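Luciferase-like monooxygenase (Streptomyces bottropensis, PDB 4US5) probably acts as a flavin-dependent monooxygenase of the bacterial luciferase family, inserting oxygen into a substrate on a TIM-barrel scaffold. Local coordinates at residues Q12-E17 / R320-S325; R139-L144 / A182-P187; S176-A181 / R200-T205. All coordinates share one frame; numbering follows the deposited sequence.

Interaction 1: residues Q12-E17 / R320-S325; sequences QAPVVE and RDRLRS. With NA (sodium ion), chain R.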
ATOM      1  N   GLN B  12      -6.912  13.130   7.062  1.00 17.38           N
ATOM      2  CA  GLN B  12      -6.430  12.268   8.140  1.00 19.38           C
ATOM      3  C   GLN B  12      -7.428  11.153   8.502  1.00 20.47           C
ATOM      4  O   GLN B  12      -7.120  10.263   9.276  1.00 21.12           O
ATOM      5  CB  GLN B  12      -6.045  13.122   9.344  1.00 21.72           C
ATOM      6  CG  GLN B  12      -7.180  13.569  10.224  1.00 21.74           C
ATOM      7  CD  GLN B  12      -8.042  14.686   9.664  1.00 24.69           C
ATOM      8  OE1 GLN B  12      -8.228  14.835   8.451  1.00 27.83           O
ATOM      9  NE2 GLN B  12      -8.684  15.401  10.561  1.00 26.26           N
ATOM     10  N   ALA B  13      -8.595  11.183   7.856  1.00 18.21           N
ATOM     11  CA  ALA B  13      -9.623  10.140   8.033  1.00 18.30           C
ATOM     12  C   ALA B  13     -10.075   9.999   9.488  1.00 17.31           C
ATOM     13  O   ALA B  13      -9.916   8.950  10.109  1.00 17.90           O
ATOM     14  CB  ALA B  13      -9.160   8.822   7.471  1.00 17.98           C
ATOM     15  N   PRO B  14     -10.666  11.063  10.020  1.00 17.67           N
ATOM     16  CA  PRO B  14     -11.104  10.973  11.402  1.00 17.45           C
ATOM     17  C   PRO B  14     -12.202   9.928  11.577  1.00 16.79           C
ATOM     18  O   PRO B  14     -12.974   9.666  10.662  1.00 16.45           O
ATOM     19  CB  PRO B  14     -11.597  12.391  11.714  1.00 18.71           C
ATOM     20  CG  PRO B  14     -11.689  13.090  10.428  1.00 19.22           C
ATOM     21  CD  PRO B  14     -10.998  12.343   9.386  1.00 18.36           C
ATOM     22  N   VAL B  15     -12.232   9.321  12.751  1.00 17.50           N
ATOM     23  CA  VAL B  15     -13.291   8.376  13.105  1.00 16.52           C
ATOM     24  C   VAL B  15     -14.254   9.117  14.013  1.00 16.94           C
ATOM     25  O   VAL B  15     -13.843   9.755  15.011  1.00 18.57           O
ATOM     26  CB  VAL B  15     -12.724   7.157  13.824  1.00 17.65           C
ATOM     27  CG1 VAL B  15     -13.832   6.120  14.053  1.00 18.64           C
ATOM     28  CG2 VAL B  15     -11.578   6.540  12.992  1.00 18.96           C
ATOM     29  N   VAL B  16     -15.529   9.067  13.665  1.00 16.43           N
ATOM     30  CA  VAL B  16     -16.508   9.962  14.280  1.00 17.55           C
ATOM     31  C   VAL B  16     -17.535   9.130  15.105  1.00 18.75           C
ATOM     32  O   VAL B  16     -17.791   7.969  14.826  1.00 20.45           O
ATOM     33  CB  VAL B  16     -17.234  10.810  13.249  1.00 16.05           C
ATOM     34  CG1 VAL B  16     -16.208  11.504  12.326  1.00 16.91           C
ATOM     35  CG2 VAL B  16     -18.203   9.997  12.413  1.00 15.97           C
ATOM     36  N   GLU B  17     -18.036   9.750  16.156  1.00 20.65           N
ATOM     37  CA  GLU B  17     -18.960   9.080  17.073  1.00 20.49           C
ATOM     38  C   GLU B  17     -20.150   8.504  16.342  1.00 20.31           C
ATOM     39  O   GLU B  17     -20.800   9.171  15.539  1.00 20.76           O
ATOM     40  CB  GLU B  17     -19.461  10.043  18.158  1.00 23.37           C
ATOM     41  CG  GLU B  17     -20.297   9.330  19.235  1.00 26.88           C
ATOM     42  CD  GLU B  17     -19.436   8.377  20.043  1.00 34.65           C
ATOM     43  OE1 GLU B  17     -18.409   8.824  20.622  1.00 43.11           O
ATOM     44  OE2 GLU B  17     -19.739   7.176  20.070  1.00 40.40           O
ATOM     45  N   ARG B 320     -22.191  14.668   5.612  1.00 20.23           N
ATOM     46  CA  ARG B 320     -22.988  15.583   4.797  1.00 18.74           C
ATOM     47  C   ARG B 320     -22.545  17.039   5.027  1.00 18.19           C
ATOM     48  O   ARG B 320     -22.484  17.839   4.086  1.00 19.56           O
ATOM     49  CB  ARG B 320     -24.495  15.454   5.119  1.00 19.50           C
ATOM     50  CG  ARG B 320     -25.090  14.066   4.848  1.00 20.86           C
ATOM     51  CD  ARG B 320     -26.390  13.782   5.585  1.00 21.51           C
ATOM     52  NE  ARG B 320     -26.178  13.516   7.003  1.00 22.57           N
ATOM     53  CZ  ARG B 320     -27.127  13.149   7.876  1.00 25.55           C
ATOM     54  NH1 ARG B 320     -28.379  12.982   7.475  1.00 26.16           N
ATOM     55  NH2 ARG B 320     -26.816  12.952   9.141  1.00 25.64           N
ATOM     56  N   ASP B 321     -22.251  17.372   6.266  1.00 18.82           N
ATOM     57  CA  ASP B 321     -21.697  18.677   6.600  1.00 18.68           C
ATOM     58  C   ASP B 321     -20.297  18.847   5.965  1.00 17.91           C
ATOM     59  O   ASP B 321     -19.917  19.934   5.525  1.00 19.44           O
ATOM     60  CB  ASP B 321     -21.599  18.857   8.118  1.00 19.52           C
ATOM     61  CG  ASP B 321     -22.961  19.020   8.783  1.00 20.43           C
ATOM     62  OD1 ASP B 321     -23.942  19.331   8.055  1.00 23.01           O
ATOM     63  OD2 ASP B 321     -23.018  18.835  10.009  1.00 20.55           O
ATOM     64  N   ARG B 322     -19.517  17.786   5.987  1.00 18.54           N
ATOM     65  CA  ARG B 322     -18.171  17.853   5.490  1.00 17.17           C
ATOM     66  C   ARG B 322     -18.119  18.081   3.987  1.00 16.74           C
ATOM     67  O   ARG B 322     -17.391  18.932   3.505  1.00 17.77           O
ATOM     68  CB  ARG B 322     -17.434  16.578   5.842  1.00 17.94           C
ATOM     69  CG  ARG B 322     -15.950  16.666   5.565  1.00 20.24           C
ATOM     70  CD  ARG B 322     -15.284  15.301   5.628  1.00 21.21           C
ATOM     71  NE  ARG B 322     -13.859  15.467   5.829  1.00 24.64           N
ATOM     72  CZ  ARG B 322     -12.975  14.466   5.761  1.00 26.98           C
ATOM     73  NH1 ARG B 322     -13.366  13.237   5.490  1.00 24.46           N
ATOM     74  NH2 ARG B 322     -11.699  14.718   5.990  1.00 32.45           N
ATOM     75  N   LEU B 323     -18.870  17.280   3.228  1.00 17.29           N
ATOM     76  CA  LEU B 323     -18.932  17.451   1.801  1.00 18.23           C
ATOM     77  C   LEU B 323     -19.407  18.861   1.421  1.00 17.24           C
ATOM     78  O   LEU B 323     -18.829  19.500   0.537  1.00 18.12           O
ATOM     79  CB  LEU B 323     -19.839  16.386   1.157  1.00 18.87           C
ATOM     80  CG  LEU B 323     -19.334  14.961   1.275  1.00 20.22           C
ATOM     81  CD1 LEU B 323     -20.329  13.981   0.724  1.00 23.76           C
ATOM     82  CD2 LEU B 323     -17.985  14.768   0.604  1.00 23.82           C
ATOM     83  N   ARG B 324     -20.382  19.362   2.167  1.00 18.93           N
ATOM     84  CA  ARG B 324     -20.868  20.736   1.976  1.00 21.12           C
ATOM     85  C   ARG B 324     -19.745  21.758   2.109  1.00 18.28           C
ATOM     86  O   ARG B 324     -19.642  22.689   1.297  1.00 19.07           O
ATOM     87  CB  ARG B 324     -22.039  21.115   2.937  1.00 23.05           C
ATOM     88  CG  ARG B 324     -23.424  20.835   2.348  1.00 30.44           C
ATOM     89  CD  ARG B 324     -24.594  21.357   3.162  1.00 31.30           C
ATOM     90  NE  ARG B 324     -24.713  20.680   4.438  1.00 32.18           N
ATOM     91  CZ  ARG B 324     -25.422  19.565   4.640  1.00 33.31           C
ATOM     92  NH1 ARG B 324     -26.121  19.012   3.649  1.00 30.42           N
ATOM     93  NH2 ARG B 324     -25.470  19.030   5.848  1.00 32.57           N
ATOM     94  N   SER B 325     -18.949  21.607   3.157  1.00 19.23           N
ATOM     95  CA  SER B 325     -17.829  22.519   3.405  1.00 18.90           C
ATOM     96  C   SER B 325     -16.903  22.585   2.208  1.00 18.46           C
ATOM     97  O   SER B 325     -16.594  23.673   1.703  1.00 16.04           O
ATOM     98  CB  SER B 325     -17.090  22.132   4.712  1.00 18.65           C
ATOM     99  OG  SER B 325     -16.047  23.069   5.012  1.00 21.13           O
TER
HETATM  100 NA    NA R1341      -9.236  16.346   6.621  1.00 31.76          NA

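Interaction 2: residues R139-L144 / A182-P187; sequences RRLEQL and ARLGLP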
ATOM      1  N   ARG B 139      18.685  13.292   6.356  1.00 33.54           N
ATOM      2  CA  ARG B 139      19.517  12.256   5.767  1.00 36.36           C
ATOM      3  C   ARG B 139      18.696  11.175   5.034  1.00 35.50           C
ATOM      4  O   ARG B 139      19.047  10.753   3.934  1.00 30.56           O
ATOM      5  CB  ARG B 139      20.340  11.571   6.844  1.00 41.57           C
ATOM      6  CG  ARG B 139      21.429  10.644   6.315  1.00 51.01           C
ATOM      7  CD  ARG B 139      22.029   9.755   7.391  1.00 61.70           C
ATOM      8  NE  ARG B 139      22.762  10.509   8.423  1.00 73.49           N
ATOM      9  CZ  ARG B 139      24.074  10.796   8.383  1.00 78.56           C
ATOM     10  NH1 ARG B 139      24.831  10.416   7.355  1.00 75.04           N
ATOM     11  NH2 ARG B 139      24.636  11.478   9.377  1.00 78.95           N
ATOM     12  N   ARG B 140      17.635  10.713   5.671  1.00 28.33           N
ATOM     13  CA  ARG B 140      16.725   9.724   5.042  1.00 28.02           C
ATOM     14  C   ARG B 140      16.100  10.287   3.788  1.00 25.28           C
ATOM     15  O   ARG B 140      15.948   9.608   2.784  1.00 26.14           O
ATOM     16  CB  ARG B 140      15.623   9.335   6.013  1.00 26.17           C
ATOM     17  CG  ARG B 140      16.035   8.374   7.069  1.00 28.07           C
ATOM     18  CD  ARG B 140      14.973   8.263   8.157  1.00 28.74           C
ATOM     19  NE  ARG B 140      15.465   7.390   9.188  1.00 30.28           N
ATOM     20  CZ  ARG B 140      15.384   6.078   9.166  1.00 30.54           C
ATOM     21  NH1 ARG B 140      14.703   5.452   8.233  1.00 32.75           N
ATOM     22  NH2 ARG B 140      15.954   5.386  10.129  1.00 36.01           N
ATOM     23  N   LEU B 141      15.768  11.556   3.843  1.00 25.88           N
ATOM     24  CA  LEU B 141      15.169  12.235   2.733  1.00 29.04           C
ATOM     25  C   LEU B 141      16.134  12.316   1.530  1.00 32.45           C
ATOM     26  O   LEU B 141      15.723  12.146   0.384  1.00 28.75           O
ATOM     27  CB  LEU B 141      14.714  13.623   3.210  1.00 33.12           C
ATOM     28  CG  LEU B 141      13.784  14.481   2.391  1.00 40.45           C
ATOM     29  CD1 LEU B 141      12.571  13.731   1.893  1.00 41.74           C
ATOM     30  CD2 LEU B 141      13.354  15.666   3.261  1.00 43.83           C
ATOM     31  N   GLU B 142      17.410  12.537   1.801  1.00 32.98           N
ATOM     32  CA  GLU B 142      18.441  12.474   0.754  1.00 35.82           C
ATOM     33  C   GLU B 142      18.581  11.072   0.198  1.00 31.54           C
ATOM     34  O   GLU B 142      18.744  10.881  -0.998  1.00 30.44           O
ATOM     35  CB  GLU B 142      19.848  12.863   1.305  1.00 41.46           C
ATOM     36  CG  GLU B 142      20.620  13.758   0.332  1.00 51.65           C
ATOM     37  CD  GLU B 142      20.213  15.194   0.466  1.00 54.66           C
ATOM     38  OE1 GLU B 142      20.845  15.917   1.289  1.00 55.16           O
ATOM     39  OE2 GLU B 142      19.273  15.593  -0.264  1.00 56.15           O
ATOM     40  N   GLN B 143      18.581  10.086   1.083  1.00 28.61           N
ATOM     41  CA  GLN B 143      18.645   8.694   0.652  1.00 29.26           C
ATOM     42  C   GLN B 143      17.453   8.342  -0.244  1.00 26.42           C
ATOM     43  O   GLN B 143      17.592   7.664  -1.254  1.00 25.77           O
ATOM     44  CB  GLN B 143      18.594   7.764   1.840  1.00 33.91           C
ATOM     45  CG  GLN B 143      19.839   7.602   2.663  1.00 41.59           C
ATOM     46  CD  GLN B 143      19.636   6.487   3.672  1.00 47.80           C
ATOM     47  OE1 GLN B 143      19.018   6.695   4.714  1.00 51.27           O
ATOM     48  NE2 GLN B 143      20.076   5.278   3.329  1.00 52.07           N
ATOM     49  N   LEU B 144      16.272   8.789   0.156  1.00 24.82           N
ATOM     50  CA  LEU B 144      15.045   8.546  -0.627  1.00 23.51           C
ATOM     51  C   LEU B 144      15.193   9.152  -2.008  1.00 23.54           C
ATOM     52  O   LEU B 144      14.881   8.528  -2.998  1.00 23.43           O
ATOM     53  CB  LEU B 144      13.847   9.140   0.109  1.00 22.55           C
ATOM     54  CG  LEU B 144      12.504   9.117  -0.597  1.00 22.70           C
ATOM     55  CD1 LEU B 144      12.140   7.704  -1.033  1.00 20.69           C
ATOM     56  CD2 LEU B 144      11.455   9.682   0.353  1.00 24.23           C
ATOM     57  N   ALA B 182      13.907  24.523   2.347  1.00 24.29           N
ATOM     58  CA  ALA B 182      14.618  25.543   1.564  1.00 23.64           C
ATOM     59  C   ALA B 182      16.002  25.063   1.124  1.00 25.30           C
ATOM     60  O   ALA B 182      16.348  25.133  -0.049  1.00 27.15           O
ATOM     61  CB  ALA B 182      14.750  26.814   2.381  1.00 24.72           C
ATOM     62  N   ARG B 183      16.749  24.538   2.078  1.00 29.43           N
ATOM     63  CA  ARG B 183      18.084  24.045   1.839  1.00 30.47           C
ATOM     64  C   ARG B 183      18.090  22.989   0.742  1.00 32.99           C
ATOM     65  O   ARG B 183      18.991  22.946  -0.105  1.00 28.98           O
ATOM     66  CB  ARG B 183      18.645  23.504   3.149  1.00 33.23           C
ATOM     67  CG  ARG B 183      20.062  22.987   3.101  1.00 37.99           C
ATOM     68  CD  ARG B 183      20.574  22.699   4.510  1.00 41.98           C
ATOM     69  NE  ARG B 183      19.988  21.468   5.025  1.00 46.88           N
ATOM     70  CZ  ARG B 183      19.213  21.360   6.106  1.00 53.07           C
ATOM     71  NH1 ARG B 183      18.890  22.421   6.873  1.00 51.21           N
ATOM     72  NH2 ARG B 183      18.743  20.162   6.430  1.00 57.52           N
ATOM     73  N   LEU B 184      17.090  22.120   0.762  1.00 29.92           N
ATOM     74  CA  LEU B 184      17.044  20.954  -0.121  1.00 29.24           C
ATOM     75  C   LEU B 184      16.318  21.222  -1.430  1.00 25.77           C
ATOM     76  O   LEU B 184      16.270  20.362  -2.310  1.00 27.63           O
ATOM     77  CB  LEU B 184      16.392  19.765   0.615  1.00 32.79           C
ATOM     78  CG  LEU B 184      17.168  19.267   1.831  1.00 34.46           C
ATOM     79  CD1 LEU B 184      16.324  18.303   2.655  1.00 38.60           C
ATOM     80  CD2 LEU B 184      18.469  18.610   1.411  1.00 36.30           C
ATOM     81  N   GLY B 185      15.739  22.401  -1.555  1.00 23.27           N
ATOM     82  CA  GLY B 185      15.030  22.779  -2.756  1.00 23.65           C
ATOM     83  C   GLY B 185      13.762  21.970  -2.953  1.00 25.44           C
ATOM     84  O   GLY B 185      13.415  21.626  -4.066  1.00 26.60           O
ATOM     85  N   LEU B 186      13.065  21.695  -1.860  1.00 22.89           N
ATOM     86  CA  LEU B 186      11.841  20.906  -1.936  1.00 23.12           C
ATOM     87  C   LEU B 186      10.592  21.737  -1.864  1.00 20.12           C
ATOM     88  O   LEU B 186      10.551  22.726  -1.120  1.00 19.31           O
ATOM     89  CB  LEU B 186      11.815  19.910  -0.793  1.00 23.83           C
ATOM     90  CG  LEU B 186      12.791  18.773  -0.957  1.00 24.90           C
ATOM     91  CD1 LEU B 186      12.881  18.004   0.346  1.00 25.72           C
ATOM     92  CD2 LEU B 186      12.403  17.866  -2.110  1.00 27.00           C
ATOM     93  N   PRO B 187       9.523  21.287  -2.550  1.00 19.61           N
ATOM     94  CA  PRO B 187       8.212  21.833  -2.300  1.00 20.70           C
ATOM     95  C   PRO B 187       7.862  21.595  -0.816  1.00 18.67           C
ATOM     96  O   PRO B 187       8.292  20.607  -0.243  1.00 18.76           O
ATOM     97  CB  PRO B 187       7.305  21.016  -3.231  1.00 21.73           C
ATOM     98  CG  PRO B 187       8.202  20.493  -4.296  1.00 22.83           C
ATOM     99  CD  PRO B 187       9.510  20.272  -3.624  1.00 22.51           C
TER

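Interaction 3: residues S176-A181 / R200-T205; sequences SSAEAA and REAMDT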
ATOM      1  N   SER B 176      12.282  25.302  11.619  1.00 25.38           N
ATOM      2  CA  SER B 176      13.369  24.413  11.263  1.00 28.24           C
ATOM      3  C   SER B 176      13.065  23.576  10.005  1.00 25.80           C
ATOM      4  O   SER B 176      13.915  23.405   9.126  1.00 25.37           O
ATOM      5  CB  SER B 176      13.669  23.542  12.505  1.00 33.06           C
ATOM      6  OG  SER B 176      13.551  22.159  12.310  1.00 39.33           O
ATOM      7  N   SER B 177      11.835  23.086   9.889  1.00 22.93           N
ATOM      8  CA  SER B 177      11.473  22.282   8.706  1.00 22.13           C
ATOM      9  C   SER B 177      11.501  23.123   7.456  1.00 19.71           C
ATOM     10  O   SER B 177      11.850  22.651   6.386  1.00 20.90           O
ATOM     11  CB  SER B 177      10.066  21.622   8.915  1.00 21.63           C
ATOM     12  OG  SER B 177       9.061  22.603   9.083  1.00 23.54           O
ATOM     13  N   ALA B 178      11.078  24.374   7.587  1.00 22.81           N
ATOM     14  CA  ALA B 178      11.038  25.279   6.482  1.00 21.40           C
ATOM     15  C   ALA B 178      12.488  25.569   5.980  1.00 23.48           C
ATOM     16  O   ALA B 178      12.710  25.690   4.789  1.00 23.01           O
ATOM     17  CB  ALA B 178      10.334  26.571   6.889  1.00 21.79           C
ATOM     18  N   GLU B 179      13.430  25.691   6.923  1.00 27.46           N
ATOM     19  CA  GLU B 179      14.870  25.836   6.595  1.00 28.91           C
ATOM     20  C   GLU B 179      15.382  24.635   5.847  1.00 25.85           C
ATOM     21  O   GLU B 179      16.111  24.757   4.875  1.00 30.04           O
ATOM     22  CB  GLU B 179      15.700  26.040   7.879  1.00 35.24           C
ATOM     23  CG  GLU B 179      15.543  27.432   8.469  1.00 38.14           C
ATOM     24  CD  GLU B 179      16.048  27.568   9.914  1.00 45.50           C
ATOM     25  OE1 GLU B 179      16.487  26.567  10.530  1.00 45.56           O
ATOM     26  OE2 GLU B 179      15.985  28.706  10.442  1.00 52.98           O
ATOM     27  N   ALA B 180      14.976  23.447   6.291  1.00 26.83           N
ATOM     28  CA  ALA B 180      15.408  22.209   5.635  1.00 28.58           C
ATOM     29  C   ALA B 180      14.847  22.086   4.223  1.00 26.16           C
ATOM     30  O   ALA B 180      15.575  21.793   3.282  1.00 29.54           O
ATOM     31  CB  ALA B 180      15.030  21.004   6.474  1.00 30.74           C
ATOM     32  N   ALA B 181      13.553  22.388   4.064  1.00 24.67           N
ATOM     33  CA  ALA B 181      12.938  22.351   2.760  1.00 22.23           C
ATOM     34  C   ALA B 181      13.595  23.333   1.822  1.00 23.97           C
ATOM     35  O   ALA B 181      13.812  23.047   0.638  1.00 23.20           O
ATOM     36  CB  ALA B 181      11.448  22.662   2.867  1.00 23.63           C
ATOM     37  N   ARG B 200       3.739  32.694   9.637  1.00 21.41           N
ATOM     38  CA  ARG B 200       4.330  33.759   8.848  1.00 22.51           C
ATOM     39  C   ARG B 200       5.847  33.628   8.755  1.00 21.06           C
ATOM     40  O   ARG B 200       6.422  33.682   7.653  1.00 22.11           O
ATOM     41  CB  ARG B 200       3.919  35.128   9.410  1.00 24.01           C
ATOM     42  CG  ARG B 200       4.530  36.294   8.640  1.00 26.39           C
ATOM     43  CD  ARG B 200       4.093  37.596   9.245  1.00 26.57           C
ATOM     44  NE  ARG B 200       2.690  37.936   8.964  1.00 25.26           N
ATOM     45  CZ  ARG B 200       2.251  38.493   7.846  1.00 24.28           C
ATOM     46  NH1 ARG B 200       3.062  38.728   6.836  1.00 25.76           N
ATOM     47  NH2 ARG B 200       0.989  38.814   7.724  1.00 25.61           N
ATOM     48  N   GLU B 201       6.500  33.409   9.872  1.00 22.19           N
ATOM     49  CA  GLU B 201       7.964  33.287   9.885  1.00 24.27           C
ATOM     50  C   GLU B 201       8.440  32.099   9.069  1.00 24.80           C
ATOM     51  O   GLU B 201       9.414  32.201   8.302  1.00 24.61           O
ATOM     52  CB  GLU B 201       8.517  33.192  11.323  1.00 29.05           C
ATOM     53  CG  GLU B 201      10.029  33.054  11.393  1.00 30.73           C
ATOM     54  CD  GLU B 201      10.593  32.878  12.798  1.00 34.73           C
ATOM     55  OE1 GLU B 201       9.847  32.984  13.791  1.00 39.55           O
ATOM     56  OE2 GLU B 201      11.807  32.638  12.904  1.00 40.00           O
ATOM     57  N   ALA B 202       7.779  30.955   9.246  1.00 22.88           N
ATOM     58  CA  ALA B 202       8.153  29.743   8.537  1.00 21.73           C
ATOM     59  C   ALA B 202       8.052  29.902   7.034  1.00 20.92           C
ATOM     60  O   ALA B 202       8.978  29.548   6.324  1.00 22.42           O
ATOM     61  CB  ALA B 202       7.315  28.553   9.014  1.00 21.84           C
HETATM   62  N   MSE B 203       6.953  30.460   6.552  1.00 20.21           N
HETATM   63  CA  MSE B 203       6.740  30.618   5.141  1.00 20.65           C
HETATM   64  C   MSE B 203       7.688  31.683   4.575  1.00 23.11           C
HETATM   65  O   MSE B 203       8.183  31.552   3.460  1.00 19.91           O
HETATM   66  CB  MSE B 203       5.282  30.899   4.842  1.00 22.46           C
HETATM   67  CG  MSE B 203       4.388  29.707   5.284  1.00 23.44           C
HETATM   68 SE   MSE B 203       4.558  28.224   3.985  1.00 31.41          SE
HETATM   69  CE  MSE B 203       3.126  28.777   2.761  1.00 27.23           C
ATOM     70  N   ASP B 204       7.947  32.735   5.349  1.00 21.97           N
ATOM     71  CA  ASP B 204       8.975  33.751   4.946  1.00 27.37           C
ATOM     72  C   ASP B 204      10.347  33.102   4.813  1.00 24.05           C
ATOM     73  O   ASP B 204      11.035  33.314   3.818  1.00 25.51           O
ATOM     74  CB  ASP B 204       9.043  34.882   5.978  1.00 26.66           C
ATOM     75  CG  ASP B 204       7.891  35.875   5.843  1.00 31.20           C
ATOM     76  OD1 ASP B 204       7.174  35.821   4.835  1.00 33.65           O
ATOM     77  OD2 ASP B 204       7.706  36.712   6.766  1.00 32.13           O
ATOM     78  N   THR B 205      10.727  32.320   5.819  1.00 25.66           N
ATOM     79  CA  THR B 205      12.017  31.629   5.867  1.00 25.95           C
ATOM     80  C   THR B 205      12.208  30.662   4.719  1.00 28.58           C
ATOM     81  O   THR B 205      13.276  30.630   4.069  1.00 25.86           O
ATOM     82  CB  THR B 205      12.184  30.885   7.196  1.00 27.53           C
ATOM     83  OG1 THR B 205      12.211  31.847   8.254  1.00 29.74           O
ATOM     84  CG2 THR B 205      13.474  30.084   7.246  1.00 27.98           C
TER

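Interaction 1: residues Q12-E17 / R320-S325
Gln-12 OE1 and Arg-322 NH2 both lie beside the same modelled sodium ion, at roughly a right angle about it, and little else joins the loop 12-17 to the helix segment 320-325. The ion is bound by the amide oxygen of Gln-12, with OE1 at 2.6 Å from the sodium. Arg-322 brings NH2 to 3.0 Å from the same ion, which lies at the guanidinium edge, in its plane. The two polar tips do not bond to each other: Gln-12 OE1 and Arg-322 NH2 are 4.3 Å apart. Pro-14 adds the other touch, its ring carbon CD standing 4.2 Å from Arg-322 NH2 and meeting the guanidinium obliquely.

Shape puts these groups in place. The Gln-12 chain folds at its middle (chi2 -75°), while Arg-322 leaves its helix with CG anti to the backbone N (chi1 -170°) and stays extended to NE, spanning the gap between helix and loop. Outside partners fix both ends. Ser-314 serves both residues, its carbonyl O receiving Gln-12 NE2 and its OG receiving Arg-322 NE, and Glu-11 OE1 forms a salt bridge with Arg-322 NH2. Val-10, through its O, and Ser-314 belong with Gln-12 to the sodium site. In the TIM barrel, loop 12-17 follows strand 6-11 and helix 319-332 follows the neighbouring parallel strand 309-313, so the contact ties the loop after the first strand to the first turns of the last helix.

Arg-322 NH2 so near a cation would probably be unfavourable, and the short approach of an N-H donor leaves the nature of this contact doubtful. The negative charge of Glu-11, OE1 of Gln-12 and the backbone O of Val-10 probably offset part of the cost.

Interaction 2: residues R139-L144 / A182-P187
The carboxylate of Glu-142 ends against a methyl group of Leu-184. CD2 of Leu-184 sits beyond the two oxygens, nearly in line with the CG-CD bond, at 3.5 Å from Glu-142 OE2 and almost as near OE1. No hydrogen bond is involved, and the charge has a weak, long ion pair with Arg-145 NH1, while NH2 of that arginine hydrogen-bonds to Leu-184 O. The chain of Glu-142 bends at chi2 (83°), which turns the acid from the side of its helix toward the leucine.

Deeper in, the contact is purely apolar. CD2 of Leu-141 touches two methyls with its flank, 3.8 Å from Leu-186 CD1 and 4.0 Å from Leu-184 CD1. As whole side chains, Leu-141 and Leu-186 meet tip to tip, whereas Leu-141 passes Leu-184 at a slant. With CG anti to the backbone N (chi1 -166°), the branch of Leu-141 swings across to the other segment.

In the barrel, helix 134-147 precedes strand 167-172 and helix 175-184 follows it; the leucines join helix 134-147 to the C-terminal end of helix 175-184 and the turn after it. Leu-186 also rests on Leu-168 of the strand, and Leu-141 on Ile-109 of the adjacent strand 105-110, extending the patch onto the sheet.

Leu-184 and Leu-186 can both face helix 134-147 because the chain turns between them. Gly-185 ends helix 175-184 in a Schellman motif: its phi is positive, its N reaches back to Ala-182 O at 3.2 Å, and Leu-186 N also bonds back, probably to Ala-181 O. Arg-140 reaches the second subunit, where its NH1 makes a salt bridge to Asp-125 of that chain while its NE is paired with Asp-136.

Interaction 3: residues S176-A181 / R200-T205
Ala-178 and Thr-205 have the largest buried surfaces where helix 175-184 packs beside helix 199-209. These are two successive outer helices of the TIM barrel, the first leading into strand 188-191 and the second following it. The helices come close because small residues meet: the CA atoms of Ala-178 and Ala-202 are 5.7 Å apart.

Ala-178 points its methyl at the partner backbone. CB lies 3.3 Å from Ala-202 O, a snug approach for a methyl group against a carbonyl, and 4.2 Å from Ala-202 CB. The backbone of one helix is effectively touched by the first side-chain atom of the other. Beneath the pair lies strand 188-191, with Tyr-188 under Ala-178 and Tyr-190 under Ala-202, which places the two alanines on the barrel-facing side of the groove.

Thr-205 takes the contact one turn further along its helix, toward the outside. Its methyl CG2, anti to the backbone N, faces Glu-179 and stands 3.6 Å from CG of that residue. The side chains slant past each other, so the aliphatic base of Glu-179 does the touching while the chain runs on extended. Glu-179 OE2 stays 6.2 Å from OE2 of Glu-201, so the two like charges are near but not in contact. The side chains of Thr-205 and Glu-201 also touch Val-175, at the start of helix 175-184.

The hydroxyl of Thr-205 turns back to its own helix. OG1 donates to Glu-201 O at 2.8 Å from above the carbonyl plane (39° out of it), while Thr-205 N reaches the same oxygen from the opposite face.

Interactions 2 and 3 are neighbours on one side of the barrel, their centres 14 Å apart, and share helix 175-184, whose successive turns meet helix 199-209 first and helix 134-147 after. They join directly at the end of that helix, where Leu-186 N lies 2.9 Å from Ala-181 O, a probable hydrogen bond completing the turn at Gly-185. Interaction 1 lies across the chain's centre, about 33 Å from interaction 2 and 30 Å from interaction 3 between centres. It alone holds a sodium ligand; Leu-141 of interaction 2 is about 9 Å from a bound sodium ion. Interaction 1 joins segments 303 residues apart, against 38 and 19 for interactions 2 and 3.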